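Local coordinates for testis-expressed protein 101 (Mus musculus, PDB 7BPS) that takes part in fertilization by controlling the binding of sperm to the zona pellucida and the migration of spermatozoa into the oviduct, at residues Y6-Q11 against W25-E30; E30-G35 against K58-Q63. All coordinates share one frame; numbering follows the deposited sequence.

How the interactions relate
Strand 6-16 leads off from the N terminus, and interaction 1 (6-11 with 25-30) closes the first loop when strand 29-31 returns antiparallel to it, at the outer edge of the six-stranded sheet. The chain then passes straight into interaction 2 (30-35 with 58-63). Here a second loop, made largely of strands 37-46 and 52-61, is closed by a disulfide. The two loops follow in series rather than nesting, with Glu30 common to both contacts. Because strand 6-16 lies between strands 29-31 and 52-61, the contacts tie three strands of one Ly6/uPAR domain together; Lys58 bridges them through Gln8 OE1 and the carbonyl of Ser10.

Interaction 1: Y6-Q11 against W25-E30; sequences YCQVSQ and WTSKAE. With FUC (alpha-L-fucopyranose), chain C.
The first beta hairpin of the N-terminal Ly6/uPAR domain, a three-finger fold, is closed where Tyr6-Gln11 runs antiparallel to Trp25-Glu30. Cys7 and Glu30 form its hydrogen-bonded pair: Cys7 N reaches Glu30 O at 3.1 Å, and Glu30 N returns a bond to Cys7 O. Val9 N continues the ladder to Lys28 O, 3.0 Å away. Cys7, whose side chain points to the same face as Glu30, forms a disulfide with Cys38.

On this face Val9 and the Glu30 side chain cross at about a right angle. Val9 CG2 lies 3.8 Å from Glu30 CB, while CB and CG1 of the valine meet the carboxylate end of the extended glutamate. Tyr6 puts CD1 near the carbonyl of Glu30.

Side chains add to the backbone pairing. Gln8, opposite Ala29 in a non-hydrogen-bonded pair, turns CG beside its own backbone N (chi1 -73°), and the chain then runs out extended to present its amide to the 25-30 segment. Its OE1 accepts from Ser27 N at 3.0 Å, the donor standing well above the amide plane; the same oxygen also takes a bond from Lys58 NZ, so two donors grip it. Gln8 NE2 reaches Thr26 OG1 through a water. Outside, the fucose of the glycan sets C6 against the backbone at Ser27-Lys28 and the bent Lys28 chain.

Ser27 OG gives its proton to Trp25 O and meets Ser10 OG at 2.6 Å, while a second water joins Ser10 OG to Trp25 NE1, lying in the plane of the indole at its edge, 3.0 Å from that nitrogen.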
ATOM      1  N   TYR A   6       8.906 -23.840   5.103  1.00 65.56           N
ATOM      2  CA  TYR A   6       9.737 -22.789   4.445  1.00 66.49           C
ATOM      3  C   TYR A   6       8.829 -21.788   3.715  1.00 63.76           C
ATOM      4  O   TYR A   6       7.887 -22.210   3.004  1.00 57.30           O
ATOM      5  CB  TYR A   6      10.763 -23.377   3.469  1.00 67.45           C
ATOM      6  CG  TYR A   6      11.870 -24.172   4.118  1.00 77.98           C
ATOM      7  CD1 TYR A   6      13.079 -23.579   4.469  1.00 80.76           C
ATOM      8  CD2 TYR A   6      11.704 -25.520   4.402  1.00 79.82           C
ATOM      9  CE1 TYR A   6      14.093 -24.307   5.071  1.00 87.53           C
ATOM     10  CE2 TYR A   6      12.710 -26.262   5.003  1.00 87.18           C
ATOM     11  CZ  TYR A   6      13.905 -25.653   5.346  1.00 90.62           C
ATOM     12  OH  TYR A   6      14.890 -26.382   5.941  1.00 90.15           O
ATOM     13  N   CYS A   7       9.141 -20.498   3.861  1.00 56.97           N
ATOM     14  CA  CYS A   7       8.456 -19.363   3.190  1.00 47.48           C
ATOM     15  C   CYS A   7       9.480 -18.423   2.573  1.00 43.96           C
ATOM     16  O   CYS A   7      10.585 -18.305   3.117  1.00 43.57           O
ATOM     17  CB  CYS A   7       7.618 -18.586   4.189  1.00 46.31           C
ATOM     18  SG  CYS A   7       6.333 -19.596   4.968  1.00 47.38           S
ATOM     19  N   GLN A   8       9.137 -17.750   1.476  1.00 41.78           N
ATOM     20  CA  GLN A   8       9.895 -16.558   1.021  1.00 36.23           C
ATOM     21  C   GLN A   8       9.802 -15.491   2.116  1.00 37.56           C
ATOM     22  O   GLN A   8       8.743 -15.420   2.826  1.00 33.75           O
ATOM     23  CB  GLN A   8       9.363 -16.085  -0.318  1.00 40.54           C
ATOM     24  CG  GLN A   8       9.764 -17.009  -1.459  1.00 39.36           C
ATOM     25  CD  GLN A   8       9.503 -16.370  -2.799  1.00 42.39           C
ATOM     26  OE1 GLN A   8       9.431 -15.146  -2.898  1.00 43.24           O
ATOM     27  NE2 GLN A   8       9.330 -17.186  -3.832  1.00 34.38           N
ATOM     28  N   VAL A   9      10.899 -14.763   2.340  1.00 37.44           N
ATOM     29  CA  VAL A   9      11.004 -13.705   3.391  1.00 37.91           C
ATOM     30  C   VAL A   9      11.695 -12.470   2.782  1.00 39.56           C
ATOM     31  O   VAL A   9      12.738 -12.611   2.106  1.00 39.22           O
ATOM     32  CB  VAL A   9      11.735 -14.222   4.644  1.00 39.76           C
ATOM     33  CG1 VAL A   9      11.841 -13.161   5.732  1.00 36.94           C
ATOM     34  CG2 VAL A   9      11.058 -15.473   5.197  1.00 41.17           C
ATOM     35  N   SER A  10      11.066 -11.309   2.939  1.00 37.72           N
ATOM     36  CA  SER A  10      11.559  -9.991   2.479  1.00 38.25           C
ATOM     37  C   SER A  10      10.628  -8.906   3.012  1.00 35.10           C
ATOM     38  O   SER A  10       9.420  -9.153   3.117  1.00 36.21           O
ATOM     39  CB  SER A  10      11.701  -9.923   0.987  1.00 36.24           C
ATOM     40  OG  SER A  10      10.530 -10.387   0.370  1.00 39.04           O
ATOM     41  N   GLN A  11      11.219  -7.784   3.404  1.00 32.99           N
ATOM     42  CA  GLN A  11      10.500  -6.545   3.757  1.00 34.49           C
ATOM     43  C   GLN A  11      11.152  -5.461   2.915  1.00 33.00           C
ATOM     44  O   GLN A  11      12.380  -5.312   3.065  1.00 33.04           O
ATOM     45  CB  GLN A  11      10.580  -6.271   5.263  1.00 34.19           C
ATOM     46  CG  GLN A  11       9.826  -7.298   6.115  1.00 35.14           C
ATOM     47  CD  GLN A  11      10.566  -8.595   6.376  1.00 37.48           C
ATOM     48  OE1 GLN A  11      11.743  -8.594   6.693  1.00 39.58           O
ATOM     49  NE2 GLN A  11       9.893  -9.724   6.197  1.00 43.41           N
ATOM     50  N   TRP A  25       9.264  -9.509  -7.027  1.00 39.29           N
ATOM     51  CA  TRP A  25       8.885  -9.860  -5.628  1.00 43.76           C
ATOM     52  C   TRP A  25       9.474 -11.217  -5.176  1.00 45.27           C
ATOM     53  O   TRP A  25       9.337 -11.550  -3.981  1.00 41.12           O
ATOM     54  CB  TRP A  25       7.355  -9.863  -5.510  1.00 40.93           C
ATOM     55  CG  TRP A  25       6.832  -9.650  -4.127  1.00 35.71           C
ATOM     56  CD1 TRP A  25       7.543  -9.341  -3.012  1.00 34.70           C
ATOM     57  CD2 TRP A  25       5.449  -9.670  -3.738  1.00 36.84           C
ATOM     58  NE1 TRP A  25       6.697  -9.207  -1.943  1.00 37.85           N
ATOM     59  CE2 TRP A  25       5.412  -9.398  -2.358  1.00 35.63           C
ATOM     60  CE3 TRP A  25       4.245  -9.907  -4.416  1.00 34.73           C
ATOM     61  CZ2 TRP A  25       4.218  -9.312  -1.656  1.00 35.69           C
ATOM     62  CZ3 TRP A  25       3.064  -9.853  -3.712  1.00 35.25           C
ATOM     63  CH2 TRP A  25       3.055  -9.552  -2.349  1.00 35.59           C
ATOM     64  N   THR A  26      10.086 -11.982  -6.084  1.00 42.86           N
ATOM     65  CA  THR A  26      10.821 -13.234  -5.760  1.00 45.80           C
ATOM     66  C   THR A  26      11.910 -12.924  -4.719  1.00 44.70           C
ATOM     67  O   THR A  26      12.736 -12.038  -4.953  1.00 49.39           O
ATOM     68  CB  THR A  26      11.395 -13.891  -7.022  1.00 48.74           C
ATOM     69  OG1 THR A  26      10.299 -14.142  -7.904  1.00 49.51           O
ATOM     70  CG2 THR A  26      12.156 -15.177  -6.749  1.00 46.44           C
ATOM     71  N   SER A  27      11.884 -13.645  -3.608  1.00 48.67           N
ATOM     72  CA  SER A  27      12.712 -13.432  -2.395  1.00 50.02           C
ATOM     73  C   SER A  27      13.312 -14.780  -1.956  1.00 52.22           C
ATOM     74  O   SER A  27      12.775 -15.820  -2.362  1.00 53.99           O
ATOM     75  CB  SER A  27      11.872 -12.817  -1.293  1.00 46.47           C
ATOM     76  OG  SER A  27      11.116 -11.705  -1.761  1.00 41.91           O
ATOM     77  N   LYS A  28      14.355 -14.745  -1.127  1.00 56.66           N
ATOM     78  CA  LYS A  28      15.060 -15.933  -0.574  1.00 59.72           C
ATOM     79  C   LYS A  28      14.113 -16.634   0.402  1.00 54.29           C
ATOM     80  O   LYS A  28      13.354 -15.919   1.055  1.00 50.75           O
ATOM     81  CB  LYS A  28      16.327 -15.548   0.207  1.00 71.57           C
ATOM     82  CG  LYS A  28      17.165 -14.366  -0.299  1.00 87.21           C
ATOM     83  CD  LYS A  28      18.236 -14.703  -1.332  1.00 95.50           C
ATOM     84  CE  LYS A  28      19.644 -14.722  -0.772  1.00 99.73           C
ATOM     85  NZ  LYS A  28      20.557 -15.519  -1.627  1.00 98.63           N
ATOM     86  N   ALA A  29      14.179 -17.967   0.499  1.00 59.74           N
ATOM     87  CA  ALA A  29      13.422 -18.806   1.466  1.00 58.29           C
ATOM     88  C   ALA A  29      14.138 -18.834   2.823  1.00 55.51           C
ATOM     89  O   ALA A  29      15.354 -18.594   2.873  1.00 65.02           O
ATOM     90  CB  ALA A  29      13.267 -20.202   0.912  1.00 60.19           C
ATOM     91  N   GLU A  30      13.386 -19.037   3.891  1.00 54.64           N
ATOM     92  CA  GLU A  30      13.884 -19.203   5.280  1.00 55.93           C
ATOM     93  C   GLU A  30      12.974 -20.222   5.959  1.00 63.16           C
ATOM     94  O   GLU A  30      11.813 -20.392   5.491  1.00 69.89           O
ATOM     95  CB  GLU A  30      13.869 -17.903   6.093  1.00 52.95           C
ATOM     96  CG  GLU A  30      14.885 -16.878   5.619  1.00 55.66           C
ATOM     97  CD  GLU A  30      14.918 -15.622   6.469  1.00 59.47           C
ATOM     98  OE1 GLU A  30      14.290 -15.631   7.551  1.00 53.33           O
ATOM     99  OE2 GLU A  30      15.538 -14.625   6.024  1.00 68.24           O
TER
HETATM  100  C1  FUC C   2      17.809 -13.305  -7.129  1.00100.06           C
HETATM  101  C2  FUC C   2      18.664 -12.270  -6.438  1.00106.50           C
HETATM  102  C3  FUC C   2      17.694 -11.309  -5.731  1.00103.77           C
HETATM  103  C4  FUC C   2      16.715 -12.044  -4.810  1.00102.50           C
HETATM  104  C5  FUC C   2      16.240 -13.438  -5.317  1.00108.75           C
HETATM  105  C6  FUC C   2      16.018 -14.419  -4.173  1.00114.89           C
HETATM  106  O2  FUC C   2      19.491 -11.666  -7.451  1.00 98.26           O
HETATM  107  O3  FUC C   2      18.374 -10.325  -4.935  1.00 98.65           O
HETATM  108  O4  FUC C   2      17.286 -12.114  -3.490  1.00 99.95           O
HETATM  109  O5  FUC C   2      17.079 -14.144  -6.252  1.00100.62           O
HETATM  110  O   HOH W   1       8.838 -16.334  -6.512  1.00 41.31           O
HETATM  111  O   HOH W   2       8.670  -8.407   0.152  1.00 32.39           O

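Interaction 2: E30-G35 against K58-Q63; sequences EQCNPG and KSCVSQ
Cys32 and Cys60 are joined by a disulfide, SG to SG 2.0 Å, and this covalent link carries most of the contact between Glu30-Gly35 and Lys58-Gln63. No hydrogen bond crosses between the two segments. Both cysteines hold SG beside their own backbone N and anti to the carbonyl carbon (chi1 -51° in Cys32, -58° in Cys60), and the bridge twists through a chi3 of -74°. Cys32 CB comes 3.0 Å from Cys60 SG, the spacing that two bonds through sulfur impose, and the two CA atoms stand 5.5 Å apart.

Beyond the bridge the touching is slight. The carbonyl carbon of Gln31 passes 4.3 Å from Cys60 SG, and past the disulfide Gly35 O comes to 4.4 Å from Ser62 CA, so the loop leaving strand 29-31 stays loosely alongside the end of strand 52-61.

The second shell holds Cys32 directly and Cys60 through its neighbours. Cys32 is hydrogen-bonded through its main chain to Thr5. Next to Cys60, Ser59 is paired with Gln39 and Val61 with Leu37 through the backbone, and Ser59 OG reaches both Cys60 O, at 3.1 Å, and Gln39 NE2. Both bridging cysteines also pack on Cys7, whose own disulfide to Cys38 lies close by, in the cluster of disulfides characteristic of the three-finger Ly6/uPAR fold.

In the sheet, strand 6-16 separates strands 29-31 and 52-61, so the disulfide links the loop leaving strand 29-31 to a strand that is not its direct neighbour. On its other flank strand 52-61 lies against strand 37-46, where Val61 packs on Leu37 and Gln39.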
ATOM      1  N   GLU A  30      13.386 -19.037   3.891  1.00 54.64           N
ATOM      2  CA  GLU A  30      13.884 -19.203   5.280  1.00 55.93           C
ATOM      3  C   GLU A  30      12.974 -20.222   5.959  1.00 63.16           C
ATOM      4  O   GLU A  30      11.813 -20.392   5.491  1.00 69.89           O
ATOM      5  CB  GLU A  30      13.869 -17.903   6.093  1.00 52.95           C
ATOM      6  CG  GLU A  30      14.885 -16.878   5.619  1.00 55.66           C
ATOM      7  CD  GLU A  30      14.918 -15.622   6.469  1.00 59.47           C
ATOM      8  OE1 GLU A  30      14.290 -15.631   7.551  1.00 53.33           O
ATOM      9  OE2 GLU A  30      15.538 -14.625   6.024  1.00 68.24           O
ATOM     10  N   GLN A  31      13.491 -20.911   6.974  1.00 64.65           N
ATOM     11  CA  GLN A  31      12.725 -21.932   7.723  1.00 65.46           C
ATOM     12  C   GLN A  31      11.836 -21.207   8.731  1.00 54.50           C
ATOM     13  O   GLN A  31      12.353 -20.365   9.464  1.00 52.56           O
ATOM     14  CB  GLN A  31      13.679 -22.907   8.407  1.00 78.69           C
ATOM     15  CG  GLN A  31      12.977 -24.102   9.046  1.00 85.37           C
ATOM     16  CD  GLN A  31      13.919 -24.901   9.911  1.00 82.54           C
ATOM     17  OE1 GLN A  31      14.107 -24.609  11.096  1.00 77.84           O
ATOM     18  NE2 GLN A  31      14.541 -25.897   9.303  1.00 71.44           N
ATOM     19  N   CYS A  32      10.546 -21.521   8.750  1.00 52.53           N
ATOM     20  CA  CYS A  32       9.575 -21.034   9.768  1.00 56.50           C
ATOM     21  C   CYS A  32       9.698 -21.926  11.008  1.00 68.35           C
ATOM     22  O   CYS A  32      10.156 -23.080  10.857  1.00 70.13           O
ATOM     23  CB  CYS A  32       8.146 -21.056   9.221  1.00 57.03           C
ATOM     24  SG  CYS A  32       7.954 -20.224   7.612  1.00 58.01           S
ATOM     25  N   ASN A  33       9.287 -21.425  12.175  1.00 73.71           N
ATOM     26  CA  ASN A  33       8.951 -22.279  13.343  1.00 79.44           C
ATOM     27  C   ASN A  33       7.836 -23.239  12.924  1.00 86.44           C
ATOM     28  O   ASN A  33       7.176 -23.026  11.908  1.00 78.50           O
ATOM     29  CB  ASN A  33       8.574 -21.439  14.561  1.00 75.70           C
ATOM     30  CG  ASN A  33       9.633 -20.413  14.904  1.00 72.94           C
ATOM     31  OD1 ASN A  33      10.814 -20.733  15.015  1.00 77.59           O
ATOM     32  ND2 ASN A  33       9.221 -19.169  15.062  1.00 78.01           N
ATOM     33  N   PRO A  34       7.603 -24.353  13.659  1.00 99.82           N
ATOM     34  CA  PRO A  34       6.497 -25.264  13.332  1.00100.35           C
ATOM     35  C   PRO A  34       5.117 -24.618  13.574  1.00 95.74           C
ATOM     36  O   PRO A  34       5.038 -23.685  14.378  1.00 86.71           O
ATOM     37  CB  PRO A  34       6.733 -26.464  14.262  1.00100.49           C
ATOM     38  CG  PRO A  34       8.172 -26.308  14.737  1.00101.43           C
ATOM     39  CD  PRO A  34       8.401 -24.813  14.806  1.00 95.64           C
ATOM     40  N   GLY A  35       4.079 -25.089  12.873  1.00 91.71           N
ATOM     41  CA  GLY A  35       2.720 -24.503  12.952  1.00 98.69           C
ATOM     42  C   GLY A  35       2.707 -23.011  12.628  1.00 94.74           C
ATOM     43  O   GLY A  35       2.006 -22.237  13.355  1.00 83.31           O
ATOM     44  N   LYS A  58       6.952 -10.407   2.647  1.00 40.98           N
ATOM     45  CA  LYS A  58       6.868 -11.885   2.645  1.00 40.46           C
ATOM     46  C   LYS A  58       7.470 -12.405   3.957  1.00 44.73           C
ATOM     47  O   LYS A  58       8.511 -11.893   4.379  1.00 39.62           O
ATOM     48  CB  LYS A  58       7.568 -12.446   1.416  1.00 36.52           C
ATOM     49  CG  LYS A  58       6.842 -12.169   0.112  1.00 36.90           C
ATOM     50  CD  LYS A  58       7.296 -13.067  -1.009  1.00 35.49           C
ATOM     51  CE  LYS A  58       6.681 -12.694  -2.344  1.00 37.50           C
ATOM     52  NZ  LYS A  58       7.110 -13.638  -3.404  1.00 37.68           N
ATOM     53  N   SER A  59       6.805 -13.362   4.606  1.00 46.82           N
ATOM     54  CA  SER A  59       7.244 -13.907   5.913  1.00 44.65           C
ATOM     55  C   SER A  59       6.513 -15.199   6.285  1.00 46.03           C
ATOM     56  O   SER A  59       5.476 -15.576   5.667  1.00 43.85           O
ATOM     57  CB  SER A  59       7.108 -12.873   7.006  1.00 42.67           C
ATOM     58  OG  SER A  59       5.758 -12.656   7.362  1.00 44.34           O
ATOM     59  N   CYS A  60       7.104 -15.870   7.263  1.00 46.55           N
ATOM     60  CA  CYS A  60       6.450 -16.842   8.157  1.00 46.65           C
ATOM     61  C   CYS A  60       5.481 -16.073   9.031  1.00 41.85           C
ATOM     62  O   CYS A  60       5.805 -14.961   9.401  1.00 42.93           O
ATOM     63  CB  CYS A  60       7.483 -17.549   9.013  1.00 45.39           C
ATOM     64  SG  CYS A  60       8.717 -18.403   8.001  1.00 51.16           S
ATOM     65  N   VAL A  61       4.333 -16.661   9.336  1.00 47.14           N
ATOM     66  CA  VAL A  61       3.331 -16.018  10.230  1.00 54.55           C
ATOM     67  C   VAL A  61       2.562 -17.126  10.959  1.00 51.64           C
ATOM     68  O   VAL A  61       2.451 -18.231  10.396  1.00 58.03           O
ATOM     69  CB  VAL A  61       2.465 -15.049   9.399  1.00 55.97           C
ATOM     70  CG1 VAL A  61       1.628 -15.788   8.358  1.00 48.21           C
ATOM     71  CG2 VAL A  61       1.617 -14.142  10.284  1.00 64.01           C
ATOM     72  N   SER A  62       2.106 -16.872  12.184  1.00 54.11           N
ATOM     73  CA  SER A  62       1.408 -17.883  13.025  1.00 59.15           C
ATOM     74  C   SER A  62      -0.110 -17.657  12.996  1.00 60.55           C
ATOM     75  O   SER A  62      -0.836 -18.652  12.998  1.00 74.67           O
ATOM     76  CB  SER A  62       1.948 -17.913  14.433  1.00 55.78           C
ATOM     77  OG  SER A  62       1.975 -16.614  14.991  1.00 54.63           O
ATOM     78  N   GLN A  63      -0.581 -16.417  12.929  1.00 66.23           N
ATOM     79  CA  GLN A  63      -2.036 -16.110  12.900  1.00 75.63           C
ATOM     80  C   GLN A  63      -2.546 -16.106  11.446  1.00 73.55           C
ATOM     81  O   GLN A  63      -1.802 -15.656  10.542  1.00 72.10           O
ATOM     82  CB  GLN A  63      -2.295 -14.773  13.590  1.00 79.58           C
ATOM     83  CG  GLN A  63      -2.217 -14.851  15.109  1.00 92.09           C
ATOM     84  CD  GLN A  63      -2.044 -13.496  15.760  1.00 97.25           C
ATOM     85  OE1 GLN A  63      -1.575 -12.537  15.142  1.00 87.47           O
ATOM     86  NE2 GLN A  63      -2.412 -13.407  17.032  1.00 88.14           N
TER